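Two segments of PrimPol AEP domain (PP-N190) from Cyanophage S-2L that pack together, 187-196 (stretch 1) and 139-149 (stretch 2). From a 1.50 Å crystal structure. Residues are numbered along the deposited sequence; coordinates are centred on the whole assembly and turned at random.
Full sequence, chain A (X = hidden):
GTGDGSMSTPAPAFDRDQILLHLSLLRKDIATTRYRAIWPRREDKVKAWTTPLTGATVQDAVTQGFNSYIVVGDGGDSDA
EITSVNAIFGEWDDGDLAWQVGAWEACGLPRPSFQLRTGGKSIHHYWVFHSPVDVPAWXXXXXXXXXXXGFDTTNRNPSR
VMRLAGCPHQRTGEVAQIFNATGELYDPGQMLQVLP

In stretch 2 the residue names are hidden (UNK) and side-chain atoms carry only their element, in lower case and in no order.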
# COMPACT_ATOMS: atom_id res chain seq x y z
N ASP A 187 8.36 15.58 -4.23
CA ASP A 187 9.80 15.51 -4.31
C ASP A 187 10.34 15.07 -2.97
O ASP A 187 9.96 15.63 -1.93
CB ASP A 187 10.38 16.87 -4.69
CG ASP A 187 11.89 16.88 -4.62
OD1 ASP A 187 12.52 16.39 -5.58
OD2 ASP A 187 12.43 17.37 -3.61
N PRO A 188 11.22 14.06 -2.94
CA PRO A 188 11.68 13.53 -1.64
C PRO A 188 12.45 14.53 -0.80
O PRO A 188 12.41 14.46 0.44
CB PRO A 188 12.56 12.34 -2.04
CG PRO A 188 12.85 12.53 -3.50
CD PRO A 188 11.69 13.25 -4.07
N GLY A 189 13.17 15.46 -1.43
CA GLY A 189 13.87 16.47 -0.66
C GLY A 189 12.92 17.45 -0.01
O GLY A 189 13.09 17.82 1.15
N GLN A 190 11.91 17.89 -0.76
CA GLN A 190 10.88 18.75 -0.17
C GLN A 190 10.15 18.02 0.94
O GLN A 190 9.84 18.61 1.98
CB GLN A 190 9.90 19.21 -1.25
CG GLN A 190 10.55 20.03 -2.35
CD GLN A 190 9.54 20.73 -3.24
OE1 GLN A 190 8.76 20.09 -3.94
NE2 GLN A 190 9.54 22.06 -3.19
N MET A 191 9.88 16.73 0.75
CA MET A 191 9.18 15.96 1.77
C MET A 191 10.01 15.84 3.04
O MET A 191 9.47 15.87 4.15
CB MET A 191 8.82 14.57 1.21
CG MET A 191 7.95 13.74 2.13
SD MET A 191 6.29 14.44 2.28
CE MET A 191 5.54 13.77 0.80
N LEU A 192 11.33 15.73 2.89
CA LEU A 192 12.20 15.65 4.06
C LEU A 192 12.12 16.92 4.90
O LEU A 192 12.28 16.87 6.13
CB LEU A 192 13.64 15.38 3.62
CG LEU A 192 14.62 14.91 4.69
CD1 LEU A 192 14.09 13.67 5.42
CD2 LEU A 192 15.96 14.62 4.06
N GLN A 193 11.86 18.08 4.28
CA GLN A 193 11.76 19.33 5.02
C GLN A 193 10.45 19.45 5.79
O GLN A 193 10.43 19.99 6.89
CB GLN A 193 11.91 20.51 4.08
CG GLN A 193 13.22 20.56 3.35
CD GLN A 193 13.45 21.90 2.75
OE1 GLN A 193 13.99 22.80 3.40
NE2 GLN A 193 13.01 22.08 1.50
N VAL A 194 9.34 18.97 5.21
CA VAL A 194 8.05 19.10 5.88
C VAL A 194 7.83 18.03 6.95
O VAL A 194 7.04 18.24 7.87
CB VAL A 194 6.92 19.08 4.84
CG1 VAL A 194 7.29 19.95 3.66
CG2 VAL A 194 6.62 17.67 4.38
N LEU A 195 8.51 16.88 6.85
CA LEU A 195 8.49 15.82 7.85
C LEU A 195 9.67 16.00 8.79
O LEU A 195 10.82 16.06 8.34
CB LEU A 195 8.57 14.45 7.18
CG LEU A 195 7.42 14.07 6.25
CD1 LEU A 195 7.64 12.69 5.62
CD2 LEU A 195 6.12 14.14 7.00
N PRO A 196 9.42 16.11 10.09
CA PRO A 196 10.44 16.17 11.15
C PRO A 196 11.15 14.85 11.38
O PRO A 196 10.65 13.98 12.10
CB PRO A 196 9.65 16.56 12.38
CG PRO A 196 8.42 17.24 11.84
CD PRO A 196 8.09 16.46 10.60
N UNK A 139 13.65 5.02 3.81
CA UNK A 139 13.45 4.52 5.17
C UNK A 139 13.29 5.67 6.15
O UNK A 139 12.44 5.63 7.04
c UNK A 139 14.45 3.15 7.03
c UNK A 139 14.61 3.61 5.59
o UNK A 139 14.67 2.46 4.73
N UNK A 140 14.09 6.73 5.97
CA UNK A 140 14.01 7.89 6.85
C UNK A 140 12.71 8.65 6.65
O UNK A 140 12.06 9.04 7.63
c UNK A 140 15.17 10.10 7.43
o UNK A 140 15.71 8.73 9.33
c UNK A 140 15.41 9.88 8.92
o UNK A 140 15.32 10.86 9.70
c UNK A 140 15.21 8.80 6.61
N UNK A 141 12.30 8.86 5.39
CA UNK A 141 11.03 9.53 5.12
C UNK A 141 9.86 8.76 5.71
O UNK A 141 8.95 9.36 6.29
c UNK A 141 11.31 12.14 3.30
c UNK A 141 11.69 10.73 2.89
c UNK A 141 11.60 10.56 1.37
c UNK A 141 10.84 9.69 3.61
N UNK A 142 9.86 7.44 5.55
CA UNK A 142 8.75 6.63 6.03
C UNK A 142 8.68 6.66 7.55
O UNK A 142 7.58 6.75 8.13
c UNK A 142 8.88 5.19 5.51
c UNK A 142 7.75 4.24 5.90
c UNK A 142 6.59 4.27 4.92
n UNK A 142 5.84 3.17 4.86
o UNK A 142 6.36 5.25 4.23
N UNK A 143 9.83 6.63 8.22
CA UNK A 143 9.85 6.70 9.67
C UNK A 143 9.34 8.05 10.16
O UNK A 143 8.58 8.12 11.13
c UNK A 143 11.27 6.43 10.19
N UNK A 144 9.75 9.13 9.49
CA UNK A 144 9.27 10.45 9.88
C UNK A 144 7.77 10.59 9.65
O UNK A 144 7.07 11.22 10.45
c UNK A 144 11.49 11.58 9.48
n UNK A 144 13.55 12.87 9.07
n UNK A 144 13.70 15.12 8.63
c UNK A 144 14.29 13.97 8.93
c UNK A 144 10.03 11.52 9.12
n UNK A 144 15.61 13.91 9.10
c UNK A 144 12.11 12.83 8.90
N UNK A 145 7.27 10.01 8.56
CA UNK A 145 5.83 10.05 8.30
C UNK A 145 5.06 9.34 9.41
O UNK A 145 4.06 9.85 9.92
c UNK A 145 3.90 8.23 5.41
c UNK A 145 5.54 9.42 6.94
c UNK A 145 3.34 10.50 6.36
c UNK A 145 4.06 9.18 6.61
N UNK A 146 5.54 8.15 9.80
CA UNK A 146 4.89 7.40 10.87
C UNK A 146 4.86 8.21 12.16
O UNK A 146 3.84 8.26 12.85
c UNK A 146 5.13 5.39 12.38
c UNK A 146 6.27 3.92 9.78
c UNK A 146 5.59 6.04 11.07
c UNK A 146 5.35 5.13 9.85
N UNK A 147 5.98 8.86 12.49
CA UNK A 147 6.09 9.61 13.74
C UNK A 147 5.14 10.80 13.76
O UNK A 147 4.44 11.05 14.75
c UNK A 147 7.53 10.07 13.94
N UNK A 148 5.09 11.55 12.66
CA UNK A 148 4.33 12.79 12.62
C UNK A 148 2.83 12.52 12.64
O UNK A 148 2.07 13.24 13.29
c UNK A 148 3.80 14.79 11.07
c UNK A 148 4.71 13.60 11.38
c UNK A 148 4.15 15.44 9.75
c UNK A 148 3.87 15.79 12.20
N UNK A 149 2.38 11.49 11.92
CA UNK A 149 0.96 11.18 11.87
C UNK A 149 0.51 10.31 13.03
O UNK A 149 -0.70 10.28 13.33
c UNK A 149 0.63 10.48 10.54
O HOH W 1 8.20 13.26 12.21

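Stretch 2 is helical throughout, and its side chains can be identified one position at a time. Position 139 has one carbon carrying one oxygen and one carbon, out of reach of stretch 1; it is Thr 139. Position 140 has three carbons, the third bearing two oxygens, and comes near Leu 192. This is Glu 140; CG of Glu 140 is 4.2 Å from CD1 of Leu 192.

At 141 four carbons fork at the second and lie against Pro 188, Met 191 and Leu 192; the fork at the second carbon makes this Leu 141. Its CD2 is 3.9 Å from CG of Met 191 and 3.8 Å from CD1 of Leu 192, while its CD1 is 4.0 Å from CB of Pro 188.

Position 142 carries three carbons, the last with one oxygen and one nitrogen, and its CA-to-CB bond points away from stretch 1; an amide bonded elsewhere in the structure fits Gln 142. A single carbon at 143, out of reach, gives Ala 143.

Position 144 is the longest chain: three carbons, a nitrogen, then a carbon with two more nitrogens. It runs past Leu 195 to the end of helix 188-194, and is Arg 144. Its NH1 donates a hydrogen bond to O of Leu 195 (3.0 Å), near the guanidinium plane, whereas CD1 of Leu 192 covers one face, 3.5 Å from CZ. One turn back, OE2 of Glu 140 accepts from NE of Arg 144 at 2.8 Å in a salt bridge.

Four carbons forked at the second recur at 145, where CB lies 4.1 Å from CD1 of Leu 195: Leu 145. At 146 the fork is at the first carbon and one arm is two carbons long, so this buried residue, beyond reach of stretch 1, is Ile 146. One carbon at 147 makes Ala 147; its CA-to-CB bond points toward stretch 1, but CB of Ala 147 remains 5.3 Å from O of Pro 196. Position 148 again forks four carbons at the second, beside Leu 195 and Pro 196; it is Leu 148, with CD2 3.6 Å from CD2 of Leu 195. The lone carbon of 149, out of reach, is Ala 149.

The helices run in roughly the same direction, at 35° and 10.0 Å apart at closest approach. Leu 195, just past its helix, packs against Leu 141, Leu 145 and Leu 148, while Arg 144 binds its carbonyl. A water extends the polar link, donating to O of Arg 144 (2.9 Å) and O of Pro 196 (2.6 Å). The contact buries 531 Å².

Stretch 2 139-149: TELQARLIALA
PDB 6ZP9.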